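Local coordinates for Xaa-Pro dipeptidase (Mycobacterium tuberculosis, PDB 5E2C), which probably acts as a metal-dependent exopeptidase of the M24 (creatinase/prolidase-like) family, this chain being its N-terminal domain, at residues Ala10-Ser15 and Val43-Arg48; Arg29-Phe34 and Gly39-Phe44; Ala50-Asp55 and Ser64-Leu69. All coordinates share one frame; numbering follows the deposited sequence.

Interaction 1. Residues Ala10-Ser15 and Val43-Arg48; sequences AQIAAS and VFADER
Ile-12 reaches from helix 3-14 to the end of strand 40-44, its two branches parted between Val-43 and Ala-45. The longer arm, extended by a chi2 of 175°, carries CD1 to 3.9 Å from CG1 of Val-43, the two side chains meeting at a slant; the same methyl lies 3.7 Å from the backbone O of Val-43. The short branch does the rest: CG2 of Ile-12, anti to its own backbone N, touches CB of Ala-45 at 3.8 Å. Ala-13 adds a lighter contact, its backbone N 4.5 Å from that CB of Ala-45.

Around this apolar patch, strand 19-22 and the loop before it complete the surroundings: Val-43 pairs through its backbone with Met-20, Ala-45 with Asp-18, and Ile-12 also rests on Leu-17 and Met-20. Beyond Ala-45 the chain folds back in an Asx turn, where OD1 of Asp-46 takes two bonds from Arg-48. The backbone N of Arg-48 comes at 3.1 Å from above the carboxylate plane; NE of Arg-48 meets the syn lone pair of OD1 at 3.0 Å, as a salt bridge lying nearly in the guanidinium plane. CD of Arg-48 sits over the centre of the Phe-44 ring, and NH1 goes on to the backbone O of Ala-88. At the helix end, OG and N of Ser-15 reach the O of Gln-11 from opposite faces of its carbonyl plane.

Lys-9, in the same helix, adds polar links from NZ to the backbone O atoms of Asp-46 and Arg-48. No hydrogen bond joins the two segments themselves, so between them it is the fit of methyl groups that holds this helix end to the strand.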
ATOM      1  N   ALA A  10     -15.193  12.928  16.597  1.00 16.94           N
ATOM      2  CA  ALA A  10     -16.587  12.998  16.177  1.00 19.58           C
ATOM      3  C   ALA A  10     -16.798  12.247  14.865  1.00 18.08           C
ATOM      4  O   ALA A  10     -17.806  11.549  14.688  1.00 20.83           O
ATOM      5  CB  ALA A  10     -17.027  14.450  16.033  1.00 21.61           C
ATOM      6  N   GLN A  11     -15.865  12.390  13.931  1.00 15.79           N
ATOM      7  CA  GLN A  11     -15.980  11.694  12.653  1.00 18.30           C
ATOM      8  C   GLN A  11     -15.741  10.180  12.784  1.00 18.34           C
ATOM      9  O   GLN A  11     -16.405   9.377  12.117  1.00 19.46           O
ATOM     10  CB  GLN A  11     -15.044  12.287  11.604  1.00 20.27           C
ATOM     11  CG  GLN A  11     -15.401  11.833  10.200  1.00 25.76           C
ATOM     12  CD  GLN A  11     -16.857  12.127   9.876  1.00 29.72           C
ATOM     13  OE1 GLN A  11     -17.277  13.278   9.920  1.00 29.20           O
ATOM     14  NE2 GLN A  11     -17.643  11.078   9.590  1.00 35.47           N
ATOM     15  N   ILE A  12     -14.809   9.799  13.650  1.00 14.38           N
ATOM     16  CA  ILE A  12     -14.559   8.401  13.929  1.00 15.18           C
ATOM     17  C   ILE A  12     -15.880   7.772  14.409  1.00 17.85           C
ATOM     18  O   ILE A  12     -16.315   6.734  13.903  1.00 15.89           O
ATOM     19  CB  ILE A  12     -13.425   8.239  14.977  1.00 16.11           C
ATOM     20  CG1 ILE A  12     -12.091   8.699  14.371  1.00 16.36           C
ATOM     21  CG2 ILE A  12     -13.278   6.798  15.447  1.00 17.26           C
ATOM     22  CD1 ILE A  12     -10.943   8.696  15.354  1.00 17.25           C
ATOM     23  N   ALA A  13     -16.525   8.424  15.367  1.00 19.02           N
ATOM     24  CA  ALA A  13     -17.757   7.891  15.944  1.00 20.42           C
ATOM     25  C   ALA A  13     -18.869   7.851  14.906  1.00 21.30           C
ATOM     26  O   ALA A  13     -19.616   6.863  14.821  1.00 23.76           O
ATOM     27  CB  ALA A  13     -18.170   8.711  17.156  1.00 20.84           C
ATOM     28  N   ALA A  14     -18.975   8.909  14.106  1.00 22.23           N
ATOM     29  CA  ALA A  14     -19.984   8.981  13.044  1.00 21.97           C
ATOM     30  C   ALA A  14     -19.812   7.898  11.980  1.00 25.00           C
ATOM     31  O   ALA A  14     -20.783   7.502  11.334  1.00 26.62           O
ATOM     32  CB  ALA A  14     -19.955  10.346  12.381  1.00 22.48           C
ATOM     33  N   SER A  15     -18.574   7.435  11.797  1.00 21.89           N
ATOM     34  CA  SER A  15     -18.264   6.404  10.821  1.00 21.04           C
ATOM     35  C   SER A  15     -18.437   4.996  11.406  1.00 19.40           C
ATOM     36  O   SER A  15     -18.174   4.003  10.725  1.00 22.30           O
ATOM     37  CB  SER A  15     -16.824   6.575  10.331  1.00 21.97           C
ATOM     38  OG  SER A  15     -16.695   7.761   9.579  1.00 26.88           O
ATOM     39  N   VAL A  43      -5.899   7.317  17.383  1.00  8.76           N
ATOM     40  CA  VAL A  43      -6.865   8.206  18.013  1.00  8.80           C
ATOM     41  C   VAL A  43      -8.115   7.408  18.339  1.00 10.18           C
ATOM     42  O   VAL A  43      -8.637   6.708  17.457  1.00 10.15           O
ATOM     43  CB  VAL A  43      -7.239   9.374  17.078  1.00  9.56           C
ATOM     44  CG1 VAL A  43      -8.267  10.279  17.727  1.00 10.09           C
ATOM     45  CG2 VAL A  43      -5.994  10.165  16.732  1.00 10.00           C
ATOM     46  N   PHE A  44      -8.583   7.521  19.591  1.00 10.50           N
ATOM     47  CA  PHE A  44      -9.788   6.811  20.052  1.00 10.91           C
ATOM     48  C   PHE A  44     -11.039   7.653  19.877  1.00 12.99           C
ATOM     49  O   PHE A  44     -10.981   8.875  19.936  1.00 13.96           O
ATOM     50  CB  PHE A  44      -9.670   6.417  21.518  1.00 12.41           C
ATOM     51  CG  PHE A  44      -8.518   5.488  21.826  1.00 12.55           C
ATOM     52  CD1 PHE A  44      -7.274   5.996  22.162  1.00 13.97           C
ATOM     53  CD2 PHE A  44      -8.680   4.098  21.786  1.00 14.35           C
ATOM     54  CE1 PHE A  44      -6.218   5.150  22.459  1.00 14.28           C
ATOM     55  CE2 PHE A  44      -7.615   3.250  22.075  1.00 13.34           C
ATOM     56  CZ  PHE A  44      -6.385   3.776  22.411  1.00 13.95           C
ATOM     57  N   ALA A  45     -12.185   6.993  19.695  1.00 14.17           N
ATOM     58  CA  ALA A  45     -13.450   7.720  19.557  1.00 15.14           C
ATOM     59  C   ALA A  45     -13.860   8.339  20.898  1.00 17.74           C
ATOM     60  O   ALA A  45     -14.441   9.433  20.946  1.00 18.88           O
ATOM     61  CB  ALA A  45     -14.545   6.803  19.037  1.00 16.04           C
ATOM     62  N   ASP A  46     -13.535   7.654  21.986  1.00 18.06           N
ATOM     63  CA  ASP A  46     -13.981   8.095  23.307  1.00 17.78           C
ATOM     64  C   ASP A  46     -12.935   9.030  23.938  1.00 18.57           C
ATOM     65  O   ASP A  46     -12.100   9.597  23.230  1.00 17.29           O
ATOM     66  CB  ASP A  46     -14.382   6.890  24.184  1.00 19.38           C
ATOM     67  CG  ASP A  46     -13.209   6.037  24.631  1.00 20.80           C
ATOM     68  OD1 ASP A  46     -12.034   6.358  24.338  1.00 19.02           O
ATOM     69  OD2 ASP A  46     -13.480   5.007  25.293  1.00 24.25           O
ATOM     70  N   GLU A  47     -12.988   9.208  25.252  1.00 19.43           N
ATOM     71  CA  GLU A  47     -12.155  10.210  25.915  1.00 20.16           C
ATOM     72  C   GLU A  47     -10.685   9.826  26.069  1.00 18.59           C
ATOM     73  O   GLU A  47      -9.893  10.642  26.533  1.00 19.84           O
ATOM     74  CB  GLU A  47     -12.755  10.590  27.287  1.00 22.57           C
ATOM     75  CG  GLU A  47     -14.045  11.387  27.176  1.00 26.92           C
ATOM     76  CD  GLU A  47     -13.847  12.734  26.485  1.00 35.04           C
ATOM     77  OE1 GLU A  47     -12.959  13.498  26.909  1.00 36.31           O
ATOM     78  OE2 GLU A  47     -14.581  13.025  25.512  1.00 47.79           O
ATOM     79  N   ARG A  48     -10.305   8.611  25.675  1.00 18.45           N
ATOM     80  CA  ARG A  48      -8.900   8.187  25.804  1.00 18.40           C
ATOM     81  C   ARG A  48      -7.996   9.035  24.905  1.00 16.46           C
ATOM     82  O   ARG A  48      -8.381   9.420  23.814  1.00 15.85           O
ATOM     83  CB  ARG A  48      -8.734   6.709  25.458  1.00 18.64           C
ATOM     84  CG  ARG A  48      -9.298   5.769  26.508  1.00 19.45           C
ATOM     85  CD  ARG A  48      -9.299   4.320  26.052  1.00 19.51           C
ATOM     86  NE  ARG A  48     -10.313   4.042  25.037  1.00 19.30           N
ATOM     87  CZ  ARG A  48     -10.612   2.829  24.576  1.00 18.91           C
ATOM     88  NH1 ARG A  48      -9.997   1.753  25.050  1.00 21.26           N
ATOM     89  NH2 ARG A  48     -11.546   2.688  23.646  1.00 19.94           N
TER

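Interaction 2. Residues Arg29-Phe34 and Gly39-Phe44; sequences RYLSGF and GALLVF
The C-terminal end of helix 25-32 lies against a face of the sheet, where Leu-31 and Ser-32 meet Leu-41 of strand 40-44 and Phe-34 meets Gly-39. CB of Leu-31 is the near atom, 3.5 Å from CD2 of Leu-41, a close fit for two carbons; CD1 of Leu-31 flanks the same methyl at 4.0 Å. With CG anti to the backbone N (chi1 -175°), Leu-41 has CD2 against Leu-31 and CD1 facing Ser-32. That CD1 of Leu-41 comes to 4.4 Å from CB of Ser-32.

This strand is an inner one of the mixed sheet of the creatinase/prolidase N-terminal domain. Leu-41 bonds through its backbone to Ile-22 on one flank, Leu-42 to Val-51 on the other, and both neighbouring strands run antiparallel to strand 40-44, while Leu-31 also rests on Ile-22 and on Leu-8 of helix 3-14, and Leu-69 packs beside Ser-32 and Leu-41.

The helix end is finished by an ST turn. OG of Ser-32 accepts from the backbone N of Phe-34 at 3.0 Å (N-H...O 160°) and in turn donates to the O of Val-28, so two bonds grip this buried hydroxyl. Between Ser-32 and Phe-34, Gly-33 takes a positive phi of 81°, and its N closes the last helical turn on the O of Arg-29 at 2.8 Å.

Redirected by the turn, Phe-34 sets the edge of its ring at Gly-39, with CE2 4.2 Å from CA of Gly-39 and that CA near the ring plane. Glycine has no side chain to stand in the way of this edge, and the Phe-34 side chain also touches Leu-52 and Thr-54.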
ATOM      1  N   ARG A  29       1.003  14.610  10.843  0.50 11.31           N
ATOM      2  CA  ARG A  29       1.462  15.966  11.120  0.50 12.49           C
ATOM      3  C   ARG A  29       0.292  16.895  11.475  0.50 11.80           C
ATOM      4  O   ARG A  29       0.365  17.661  12.443  0.50 11.65           O
ATOM      5  CB  ARG A  29       2.237  16.507   9.916  0.50 14.47           C
ATOM      6  CG  ARG A  29       3.010  17.782  10.191  0.50 16.41           C
ATOM      7  CD  ARG A  29       3.925  18.137   9.028  0.50 17.67           C
ATOM      8  NE  ARG A  29       3.171  18.501   7.829  0.50 20.71           N
ATOM      9  CZ  ARG A  29       3.162  17.807   6.692  0.50 23.07           C
ATOM     10  NH1 ARG A  29       3.872  16.689   6.569  0.50 25.55           N
ATOM     11  NH2 ARG A  29       2.434  18.235   5.670  0.50 20.63           N
ATOM     12  N   TYR A  30      -0.793  16.807  10.704  1.00 10.94           N
ATOM     13  CA  TYR A  30      -1.982  17.647  10.926  1.00 11.35           C
ATOM     14  C   TYR A  30      -2.549  17.466  12.335  1.00 10.55           C
ATOM     15  O   TYR A  30      -2.890  18.444  13.015  1.00 10.26           O
ATOM     16  CB  TYR A  30      -3.046  17.330   9.873  1.00 12.39           C
ATOM     17  CG  TYR A  30      -4.300  18.133  10.009  1.00 15.32           C
ATOM     18  CD1 TYR A  30      -4.319  19.475   9.664  1.00 17.17           C
ATOM     19  CD2 TYR A  30      -5.463  17.561  10.510  1.00 16.41           C
ATOM     20  CE1 TYR A  30      -5.470  20.223   9.799  1.00 18.94           C
ATOM     21  CE2 TYR A  30      -6.631  18.301  10.634  1.00 17.63           C
ATOM     22  CZ  TYR A  30      -6.620  19.636  10.289  1.00 18.76           C
ATOM     23  OH  TYR A  30      -7.765  20.379  10.424  1.00 22.17           O
ATOM     24  N   LEU A  31      -2.605  16.209  12.785  1.00  8.76           N
ATOM     25  CA  LEU A  31      -3.209  15.870  14.043  1.00  9.02           C
ATOM     26  C   LEU A  31      -2.316  15.976  15.270  1.00 10.89           C
ATOM     27  O   LEU A  31      -2.829  16.023  16.374  1.00 12.29           O
ATOM     28  CB  LEU A  31      -3.753  14.427  13.985  1.00  9.12           C
ATOM     29  CG  LEU A  31      -4.855  14.228  12.937  1.00  9.02           C
ATOM     30  CD1 LEU A  31      -5.061  12.739  12.708  1.00  9.68           C
ATOM     31  CD2 LEU A  31      -6.139  14.890  13.375  1.00 10.19           C
ATOM     32  N   SER A  32      -1.002  15.963  15.084  1.00 11.67           N
ATOM     33  CA  SER A  32      -0.086  15.857  16.220  1.00 11.65           C
ATOM     34  C   SER A  32       1.008  16.918  16.243  1.00 11.48           C
ATOM     35  O   SER A  32       1.630  17.107  17.271  1.00 12.82           O
ATOM     36  CB  SER A  32       0.584  14.493  16.222  1.00 12.10           C
ATOM     37  OG  SER A  32       1.566  14.416  15.197  1.00 13.09           O
ATOM     38  N   GLY A  33       1.269  17.559  15.119  1.00 10.08           N
ATOM     39  CA  GLY A  33       2.406  18.479  15.008  1.00 11.04           C
ATOM     40  C   GLY A  33       3.743  17.784  14.767  1.00 10.99           C
ATOM     41  O   GLY A  33       4.771  18.441  14.544  1.00 12.69           O
ATOM     42  N   PHE A  34       3.747  16.460  14.754  1.00 10.62           N
ATOM     43  CA  PHE A  34       4.984  15.700  14.539  1.00 10.52           C
ATOM     44  C   PHE A  34       5.286  15.565  13.051  1.00 10.99           C
ATOM     45  O   PHE A  34       4.434  15.121  12.283  1.00 11.53           O
ATOM     46  CB  PHE A  34       4.868  14.318  15.171  1.00 11.24           C
ATOM     47  CG  PHE A  34       6.056  13.446  14.931  1.00 11.21           C
ATOM     48  CD1 PHE A  34       7.284  13.770  15.487  1.00 12.34           C
ATOM     49  CD2 PHE A  34       5.961  12.319  14.131  1.00 12.55           C
ATOM     50  CE1 PHE A  34       8.390  12.966  15.284  1.00 13.70           C
ATOM     51  CE2 PHE A  34       7.070  11.509  13.912  1.00 13.84           C
ATOM     52  CZ  PHE A  34       8.288  11.834  14.488  1.00 13.22           C
ATOM     53  N   GLY A  39       6.221   7.679  11.349  1.00 11.33           N
ATOM     54  CA  GLY A  39       5.336   7.955  12.456  1.00 10.64           C
ATOM     55  C   GLY A  39       3.944   7.455  12.175  1.00 10.19           C
ATOM     56  O   GLY A  39       3.537   7.339  11.020  1.00 10.72           O
ATOM     57  N   ALA A  40       3.217   7.154  13.244  1.00  9.20           N
ATOM     58  CA  ALA A  40       1.825   6.773  13.138  1.00  8.67           C
ATOM     59  C   ALA A  40       1.133   7.244  14.407  1.00  8.16           C
ATOM     60  O   ALA A  40       1.767   7.485  15.431  1.00  8.56           O
ATOM     61  CB  ALA A  40       1.690   5.266  12.962  1.00  8.82           C
ATOM     62  N   LEU A  41      -0.175   7.394  14.325  1.00  7.99           N
ATOM     63  CA  LEU A  41      -0.946   7.970  15.413  1.00  8.60           C
ATOM     64  C   LEU A  41      -2.206   7.132  15.607  1.00  8.64           C
ATOM     65  O   LEU A  41      -2.855   6.749  14.626  1.00  8.88           O
ATOM     66  CB  LEU A  41      -1.321   9.413  15.069  1.00  9.29           C
ATOM     67  CG  LEU A  41      -2.036  10.205  16.150  1.00  9.28           C
ATOM     68  CD1 LEU A  41      -1.053  10.508  17.271  1.00 10.35           C
ATOM     69  CD2 LEU A  41      -2.607  11.478  15.562  1.00  9.77           C
ATOM     70  N   LEU A  42      -2.511   6.807  16.859  1.00  8.50           N
ATOM     71  CA  LEU A  42      -3.766   6.111  17.212  1.00  8.67           C
ATOM     72  C   LEU A  42      -4.701   7.104  17.921  1.00  8.97           C
ATOM     73  O   LEU A  42      -4.327   7.687  18.932  1.00  9.05           O
ATOM     74  CB  LEU A  42      -3.452   4.921  18.119  1.00  9.21           C
ATOM     75  CG  LEU A  42      -4.615   4.090  18.658  1.00  9.12           C
ATOM     76  CD1 LEU A  42      -5.433   3.511  17.507  1.00  9.37           C
ATOM     77  CD2 LEU A  42      -4.111   2.995  19.595  1.00  9.25           C
ATOM     78  N   VAL A  43      -5.899   7.317  17.383  1.00  8.76           N
ATOM     79  CA  VAL A  43      -6.865   8.206  18.013  1.00  8.80           C
ATOM     80  C   VAL A  43      -8.115   7.408  18.339  1.00 10.18           C
ATOM     81  O   VAL A  43      -8.637   6.708  17.457  1.00 10.15           O
ATOM     82  CB  VAL A  43      -7.239   9.374  17.078  1.00  9.56           C
ATOM     83  CG1 VAL A  43      -8.267  10.279  17.727  1.00 10.09           C
ATOM     84  CG2 VAL A  43      -5.994  10.165  16.732  1.00 10.00           C
ATOM     85  N   PHE A  44      -8.583   7.521  19.591  1.00 10.50           N
ATOM     86  CA  PHE A  44      -9.788   6.811  20.052  1.00 10.91           C
ATOM     87  C   PHE A  44     -11.039   7.653  19.877  1.00 12.99           C
ATOM     88  O   PHE A  44     -10.981   8.875  19.936  1.00 13.96           O
ATOM     89  CB  PHE A  44      -9.670   6.417  21.518  1.00 12.41           C
ATOM     90  CG  PHE A  44      -8.518   5.488  21.826  1.00 12.55           C
ATOM     91  CD1 PHE A  44      -7.274   5.996  22.162  1.00 13.97           C
ATOM     92  CD2 PHE A  44      -8.680   4.098  21.786  1.00 14.35           C
ATOM     93  CE1 PHE A  44      -6.218   5.150  22.459  1.00 14.28           C
ATOM     94  CE2 PHE A  44      -7.615   3.250  22.075  1.00 13.34           C
ATOM     95  CZ  PHE A  44      -6.385   3.776  22.411  1.00 13.95           C
TER

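Interaction 3. Residues Ala50-Asp55 and Ser64-Leu69; sequences AVLATD and SQAPDL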
ATOM      1  N   ALA A  50      -4.743  10.156  22.561  1.00 14.14           N
ATOM      2  CA  ALA A  50      -4.064   9.599  21.400  1.00 12.52           C
ATOM      3  C   ALA A  50      -2.660   9.115  21.737  1.00 12.51           C
ATOM      4  O   ALA A  50      -2.049   9.559  22.709  1.00 13.25           O
ATOM      5  CB  ALA A  50      -4.020  10.634  20.286  1.00 14.15           C
ATOM      6  N   VAL A  51      -2.158   8.177  20.941  1.00 11.27           N
ATOM      7  CA  VAL A  51      -0.807   7.647  21.133  1.00 10.74           C
ATOM      8  C   VAL A  51      -0.026   7.828  19.832  1.00 10.87           C
ATOM      9  O   VAL A  51      -0.485   7.393  18.759  1.00 10.84           O
ATOM     10  CB  VAL A  51      -0.840   6.152  21.541  1.00 11.58           C
ATOM     11  CG1 VAL A  51       0.562   5.651  21.839  1.00 11.78           C
ATOM     12  CG2 VAL A  51      -1.774   5.933  22.736  1.00 11.49           C
ATOM     13  N   LEU A  52       1.143   8.471  19.924  1.00 10.36           N
ATOM     14  CA  LEU A  52       2.046   8.629  18.778  1.00 10.76           C
ATOM     15  C   LEU A  52       3.116   7.550  18.856  1.00 10.85           C
ATOM     16  O   LEU A  52       3.595   7.250  19.934  1.00 12.17           O
ATOM     17  CB  LEU A  52       2.694  10.015  18.809  1.00 10.59           C
ATOM     18  CG  LEU A  52       3.655  10.375  17.679  1.00 10.88           C
ATOM     19  CD1 LEU A  52       2.902  10.585  16.378  1.00 11.43           C
ATOM     20  CD2 LEU A  52       4.386  11.657  18.052  1.00 12.74           C
ATOM     21  N   ALA A  53       3.453   6.942  17.724  1.00 10.42           N
ATOM     22  CA  ALA A  53       4.576   6.025  17.639  1.00  9.45           C
ATOM     23  C   ALA A  53       5.536   6.480  16.553  1.00  9.72           C
ATOM     24  O   ALA A  53       5.129   6.869  15.442  1.00 10.06           O
ATOM     25  CB  ALA A  53       4.112   4.602  17.368  1.00  9.92           C
ATOM     26  N   THR A  54       6.817   6.439  16.890  1.00  9.44           N
ATOM     27  CA  THR A  54       7.881   6.709  15.931  1.00 10.46           C
ATOM     28  C   THR A  54       9.085   5.860  16.287  1.00 12.24           C
ATOM     29  O   THR A  54       9.029   5.069  17.210  1.00 12.25           O
ATOM     30  CB  THR A  54       8.223   8.213  15.870  1.00 11.51           C
ATOM     31  OG1 THR A  54       9.150   8.443  14.802  1.00 12.35           O
ATOM     32  CG2 THR A  54       8.822   8.697  17.171  1.00 11.60           C
ATOM     33  N   ASP A  55      10.161   5.973  15.533  1.00 15.03           N
ATOM     34  CA  ASP A  55      11.355   5.195  15.854  1.00 16.36           C
ATOM     35  C   ASP A  55      12.394   6.056  16.583  1.00 15.93           C
ATOM     36  O   ASP A  55      12.206   7.259  16.770  1.00 14.61           O
ATOM     37  CB  ASP A  55      11.906   4.515  14.601  1.00 20.19           C
ATOM     38  CG  ASP A  55      12.340   5.500  13.534  1.00 20.21           C
ATOM     39  OD1 ASP A  55      13.362   6.149  13.740  1.00 20.42           O
ATOM     40  OD2 ASP A  55      11.689   5.586  12.466  1.00 23.69           O
ATOM     41  N   SER A  64       9.594  17.218  21.689  1.00 11.93           N
ATOM     42  CA  SER A  64       9.436  18.664  21.538  1.00 12.78           C
ATOM     43  C   SER A  64       8.226  19.063  20.701  1.00 13.50           C
ATOM     44  O   SER A  64       7.621  20.094  20.975  1.00 12.43           O
ATOM     45  CB  SER A  64      10.697  19.330  20.961  1.00 14.05           C
ATOM     46  OG  SER A  64      10.932  18.958  19.626  1.00 13.16           O
ATOM     47  N   GLN A  65       7.907  18.287  19.671  1.00 12.72           N
ATOM     48  CA  GLN A  65       6.804  18.626  18.780  1.00 11.29           C
ATOM     49  C   GLN A  65       5.440  18.196  19.318  1.00 10.58           C
ATOM     50  O   GLN A  65       4.453  18.866  19.057  1.00 11.21           O
ATOM     51  CB  GLN A  65       7.022  18.027  17.403  1.00 11.77           C
ATOM     52  CG  GLN A  65       8.150  18.689  16.637  1.00 11.38           C
ATOM     53  CD  GLN A  65       8.262  18.209  15.214  1.00 11.21           C
ATOM     54  OE1 GLN A  65       8.086  17.023  14.924  1.00 11.31           O
ATOM     55  NE2 GLN A  65       8.643  19.110  14.321  1.00 13.02           N
ATOM     56  N   ALA A  66       5.391  17.097  20.060  1.00 11.72           N
ATOM     57  CA  ALA A  66       4.119  16.543  20.551  1.00 11.53           C
ATOM     58  C   ALA A  66       4.197  16.208  22.030  1.00 11.00           C
ATOM     59  O   ALA A  66       3.930  15.065  22.433  1.00 11.03           O
ATOM     60  CB  ALA A  66       3.742  15.308  19.734  1.00 12.53           C
ATOM     61  N   PRO A  67       4.548  17.206  22.873  1.00 11.85           N
ATOM     62  CA  PRO A  67       4.674  16.946  24.307  1.00 12.97           C
ATOM     63  C   PRO A  67       3.368  16.559  25.001  1.00 13.28           C
ATOM     64  O   PRO A  67       3.401  16.018  26.109  1.00 14.64           O
ATOM     65  CB  PRO A  67       5.199  18.278  24.861  1.00 14.16           C
ATOM     66  CG  PRO A  67       4.758  19.300  23.860  1.00 13.72           C
ATOM     67  CD  PRO A  67       4.864  18.603  22.542  1.00 12.41           C
ATOM     68  N   ASP A  68       2.235  16.861  24.369  1.00 12.95           N
ATOM     69  CA  ASP A  68       0.935  16.490  24.902  1.00 15.12           C
ATOM     70  C   ASP A  68       0.573  15.010  24.710  1.00 17.15           C
ATOM     71  O   ASP A  68      -0.386  14.548  25.295  1.00 21.21           O
ATOM     72  CB  ASP A  68      -0.156  17.378  24.310  1.00 15.56           C
ATOM     73  CG  ASP A  68      -0.201  17.352  22.799  1.00 16.18           C
ATOM     74  OD1 ASP A  68       0.824  17.057  22.120  1.00 16.75           O
ATOM     75  OD2 ASP A  68      -1.289  17.653  22.275  1.00 21.02           O
ATOM     76  N   LEU A  69       1.331  14.275  23.900  1.00 16.58           N
ATOM     77  CA  LEU A  69       1.016  12.885  23.599  1.00 14.93           C
ATOM     78  C   LEU A  69       1.977  11.899  24.230  1.00 15.25           C
ATOM     79  O   LEU A  69       3.182  12.172  24.332  1.00 17.44           O
ATOM     80  CB  LEU A  69       1.069  12.660  22.084  1.00 14.78           C
ATOM     81  CG  LEU A  69      -0.008  13.403  21.307  1.00 16.21           C
ATOM     82  CD1 LEU A  69       0.138  13.144  19.814  1.00 15.71           C
ATOM     83  CD2 LEU A  69      -1.379  12.972  21.811  1.00 18.05           C
TER
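A buried apolar contact joins strand 51-54, with Ala-50 just before it, to the turn that follows helix 59-65, and Leu-69 carries the largest share. Its two methyls divide the work: CD2 lies 3.8 Å from CB of Ala-50 and 3.6 Å from the backbone O of Ala-50, while CD1 meets CB of Leu-52 at 4.2 Å. CG of Leu-69 stands anti to the carbonyl carbon (chi1 -66°), and with chi2 extended the branch runs in toward the strand. Leu-52 answers with its far end, CD2 resting 4.1 Å from CB of Ala-66.

Ala-66 and Leu-69 are the two ends of a type I beta turn, closed by the bond from N of Leu-69 to O of Ala-66 at 3.1 Å. The turn thus presents both its end side chains to the strand, while Pro-67 and Asp-68 are exposed; OD2 of Asp-68 bridges to Arg-5. Phe-34 and Leu-41 also touch Leu-52.

After the turn the chain enters strand 70-73, which pairs parallel to strand 51-54, Leu-52 bonding through its backbone to Glu-70 and Ala-72. The contact therefore closes a beta-alpha-beta crossover at the return from helix to second strand.

In the fold
All three contacts lie within the creatinase/prolidase N-terminal domain and draw on two neighbouring strands of one mixed sheet. Interactions 1 and 2 share strand 40-44, with Val-43 and Phe-44 in common; their centres are about 14 Å apart, and each brings a different helix, 3-14 or 25-32, to the strand. Interaction 3 follows later in the chain, on strand 51-54. It lies about 7 Å from interaction 2, centre to centre, joined to it by probable backbone hydrogen bonds between the strands, and about 18 Å from interaction 1, which it touches where Val-43 packs on Ala-50. Together they bind two helices and a crossover turn to the sheet of this domain.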